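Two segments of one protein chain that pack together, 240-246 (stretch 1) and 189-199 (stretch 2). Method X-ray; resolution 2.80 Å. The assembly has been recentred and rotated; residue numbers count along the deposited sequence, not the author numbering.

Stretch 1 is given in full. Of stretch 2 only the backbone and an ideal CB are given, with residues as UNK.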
# COMPACT_ATOMS: atom_id res chain seq x y z
N ASP A 240 0.58 -23.39 -19.75
CA ASP A 240 -0.09 -24.69 -19.62
C ASP A 240 -0.32 -25.14 -18.18
O ASP A 240 -1.28 -25.84 -17.90
CB ASP A 240 0.65 -25.77 -20.43
CG ASP A 240 0.65 -25.49 -21.93
OD1 ASP A 240 0.28 -24.36 -22.36
OD2 ASP A 240 1.01 -26.34 -22.77
N GLN A 241 0.55 -24.73 -17.26
CA GLN A 241 0.40 -25.14 -15.86
C GLN A 241 -0.76 -24.44 -15.18
O GLN A 241 -1.54 -25.08 -14.46
CB GLN A 241 1.68 -24.90 -15.09
CG GLN A 241 2.59 -26.09 -15.09
CD GLN A 241 3.94 -25.76 -14.50
OE1 GLN A 241 4.62 -24.87 -15.01
NE2 GLN A 241 4.32 -26.46 -13.43
N VAL A 242 -0.86 -23.13 -15.41
CA VAL A 242 -1.94 -22.33 -14.85
C VAL A 242 -3.27 -22.84 -15.40
O VAL A 242 -4.18 -23.17 -14.65
CB VAL A 242 -1.77 -20.80 -15.18
CG1 VAL A 242 -3.08 -20.06 -14.91
CG2 VAL A 242 -0.60 -20.17 -14.41
N SER A 243 -3.37 -22.92 -16.73
CA SER A 243 -4.54 -23.47 -17.39
C SER A 243 -5.00 -24.82 -16.79
O SER A 243 -6.19 -25.01 -16.55
CB SER A 243 -4.26 -23.60 -18.88
OG SER A 243 -5.36 -24.19 -19.53
N GLU A 244 -4.07 -25.73 -16.54
CA GLU A 244 -4.41 -27.03 -15.95
C GLU A 244 -4.85 -26.89 -14.49
O GLU A 244 -5.84 -27.47 -14.08
CB GLU A 244 -3.25 -28.01 -16.05
CG GLU A 244 -2.59 -28.05 -17.42
CD GLU A 244 -3.23 -29.02 -18.39
OE1 GLU A 244 -4.44 -29.35 -18.21
OE2 GLU A 244 -2.53 -29.47 -19.34
N ALA A 245 -4.10 -26.12 -13.72
CA ALA A 245 -4.46 -25.83 -12.33
C ALA A 245 -5.90 -25.29 -12.21
O ALA A 245 -6.67 -25.74 -11.34
CB ALA A 245 -3.46 -24.87 -11.72
N PHE A 246 -6.24 -24.37 -13.11
CA PHE A 246 -7.58 -23.79 -13.20
C PHE A 246 -8.66 -24.84 -13.46
O PHE A 246 -9.70 -24.82 -12.82
CB PHE A 246 -7.59 -22.66 -14.24
CG PHE A 246 -8.95 -22.17 -14.60
CD1 PHE A 246 -9.72 -21.45 -13.69
CD2 PHE A 246 -9.45 -22.39 -15.88
CE1 PHE A 246 -10.99 -20.98 -14.04
CE2 PHE A 246 -10.71 -21.93 -16.23
CZ PHE A 246 -11.48 -21.22 -15.31
N UNK A 189 1.36 -27.39 -7.26
CA UNK A 189 2.47 -27.09 -8.15
C UNK A 189 2.55 -25.61 -8.59
O UNK A 189 3.47 -25.22 -9.30
CB UNK A 189 2.36 -27.98 -9.39
N UNK A 190 1.62 -24.78 -8.15
CA UNK A 190 1.62 -23.39 -8.57
C UNK A 190 2.38 -22.58 -7.53
O UNK A 190 2.92 -21.51 -7.83
CB UNK A 190 0.20 -22.86 -8.75
N UNK A 191 2.44 -23.10 -6.31
CA UNK A 191 3.00 -22.34 -5.18
C UNK A 191 4.46 -21.97 -5.40
O UNK A 191 4.92 -20.92 -4.93
CB UNK A 191 2.87 -23.15 -3.89
N UNK A 192 5.17 -22.82 -6.13
CA UNK A 192 6.61 -22.70 -6.30
C UNK A 192 7.01 -21.72 -7.42
O UNK A 192 8.16 -21.30 -7.49
CB UNK A 192 7.20 -24.08 -6.59
N UNK A 193 6.08 -21.36 -8.29
CA UNK A 193 6.41 -20.48 -9.41
C UNK A 193 6.48 -19.02 -8.98
O UNK A 193 5.87 -18.62 -7.99
CB UNK A 193 5.38 -20.64 -10.53
N UNK A 194 7.25 -18.23 -9.71
CA UNK A 194 7.42 -16.84 -9.33
C UNK A 194 6.17 -16.08 -9.74
O UNK A 194 5.57 -16.36 -10.79
CB UNK A 194 8.67 -16.24 -9.97
N UNK A 195 5.73 -15.16 -8.88
CA UNK A 195 4.46 -14.47 -9.10
C UNK A 195 4.32 -13.94 -10.52
O UNK A 195 3.25 -14.08 -11.12
CB UNK A 195 4.32 -13.32 -8.11
N UNK A 196 5.38 -13.37 -11.07
CA UNK A 196 5.33 -12.81 -12.41
C UNK A 196 5.02 -13.89 -13.43
O UNK A 196 4.28 -13.64 -14.38
CB UNK A 196 6.65 -12.12 -12.75
N UNK A 197 5.58 -15.08 -13.26
CA UNK A 197 5.27 -16.18 -14.17
C UNK A 197 3.82 -16.66 -14.04
O UNK A 197 3.12 -16.76 -15.06
CB UNK A 197 6.22 -17.35 -13.91
N UNK A 198 3.37 -16.94 -12.82
CA UNK A 198 1.96 -17.27 -12.60
C UNK A 198 1.06 -16.28 -13.36
O UNK A 198 0.17 -16.69 -14.11
CB UNK A 198 1.63 -17.25 -11.11
N UNK A 199 1.33 -14.98 -13.18
CA UNK A 199 0.57 -13.93 -13.83
C UNK A 199 0.63 -13.98 -15.34
O UNK A 199 -0.40 -14.01 -15.98
CB UNK A 199 1.07 -12.56 -13.35

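Stretch 1 is a helix that offers its partner a short stripe made of Gln241, Val242 and Ala245: a long polar arm and two small apolar groups beside it.

Position 189 points its CA-to-CB bond toward that helix, near the end of the Gln241 side chain. The neighbour is a carboxamide, so a short polar residue would suit, as would a small one such as alanine. The deposited residue is Asn189, with chi1 in p. The amide of Asn189 lies beside the end of the Gln241 side chain.

At 190 the bond runs sideways, and the ideal CB of 190 is still 5.1 Å from Ala245 CB. Alanine on the helix leaves room beside it, which a branched or flexible aliphatic chain could fill: isoleucine, leucine or methionine. The residue is Ile190, both chi angles in m, and its end comes nearer than its start. Ile190 CG1 packs 3.6 Å from Ala245 CB, while Ile190 CD1 reaches 3.9 Å from Gln241 O. That carbonyl already accepts a hydrogen bond from Ala245 N, so a methyl beside it costs little.

Positions 191 and 192 lie out of reach in the middle of a type I turn, closed by the bond from the N of 193 to Ile190 O (3.2 Å), and stretch 1 sets no demand on them; they are Ala191 and Leu192.

Position 193 points toward the helix, yet nothing of stretch 1 lies within 5.5 Å of its ideal CB. A long side chain is needed to make contact, and leucine, methionine or a longer polar chain could span the gap. Leu193 reaches toward the Gln241 side chain and packs loosely beside it.

Position 194 directly precedes a helix, and its phi/psi of -77/140 fits an N-cap, where serine, threonine, aspartate or asparagine are usual. It is Ser194. Position 195, with phi -48, opens the first turn and readily accepts proline: Pro195. At 196 the ordinary helical angles do not require the glycine found there, Gly196. Position 197 points sideways without contact and holds Leu197.

Position 198 stands across from Val242, CA to CA 6.8 Å, its ideal CB 4.9 Å from Val242 CG2. The bond runs sideways, so a branched apolar chain can touch Val242 with one part without aiming at it; valine, isoleucine or leucine would fit. Ile198 sets its CG2 4.5 Å from Val242 CG2, while the end of the chain leads away; its backbone comes closer, with Ile198 O 3.6 Å from Val242 CG2.

Position 199 points away, leaving stretch 1 no say; it is Cys199.

Stretch 2 189-199: NIALLSPGLIC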
# COMPACT_ATOMS: atom_id res chain seq x y z
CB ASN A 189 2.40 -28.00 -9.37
CG ASN A 189 1.25 -27.64 -10.29
OD1 ASN A 189 0.16 -27.28 -9.84
ND2 ASN A 189 1.49 -27.74 -11.59
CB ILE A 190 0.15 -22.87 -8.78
CG1 ILE A 190 -0.54 -23.65 -9.91
CG2 ILE A 190 0.10 -21.40 -9.12
CD1 ILE A 190 0.27 -23.78 -11.23
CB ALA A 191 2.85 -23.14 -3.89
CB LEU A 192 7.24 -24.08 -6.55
CG LEU A 192 6.80 -25.36 -5.77
CD1 LEU A 192 7.81 -26.52 -5.98
CD2 LEU A 192 6.59 -25.12 -4.27
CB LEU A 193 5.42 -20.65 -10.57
CG LEU A 193 5.10 -22.10 -10.92
CD1 LEU A 193 3.73 -22.21 -11.57
CD2 LEU A 193 6.19 -22.76 -11.78
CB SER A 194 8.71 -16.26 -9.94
OG SER A 194 8.44 -15.48 -11.09
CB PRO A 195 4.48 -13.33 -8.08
CG PRO A 195 5.63 -13.60 -7.17
CD PRO A 195 6.39 -14.77 -7.63
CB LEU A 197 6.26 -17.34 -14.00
CG LEU A 197 7.59 -17.15 -14.72
CD1 LEU A 197 8.56 -18.27 -14.36
CD2 LEU A 197 7.41 -17.02 -16.24
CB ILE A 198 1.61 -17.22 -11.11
CG1 ILE A 198 2.49 -18.17 -10.30
CG2 ILE A 198 0.13 -17.51 -10.90
CD1 ILE A 198 2.48 -17.84 -8.80
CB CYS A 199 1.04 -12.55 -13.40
SG CYS A 199 -0.03 -11.29 -14.11
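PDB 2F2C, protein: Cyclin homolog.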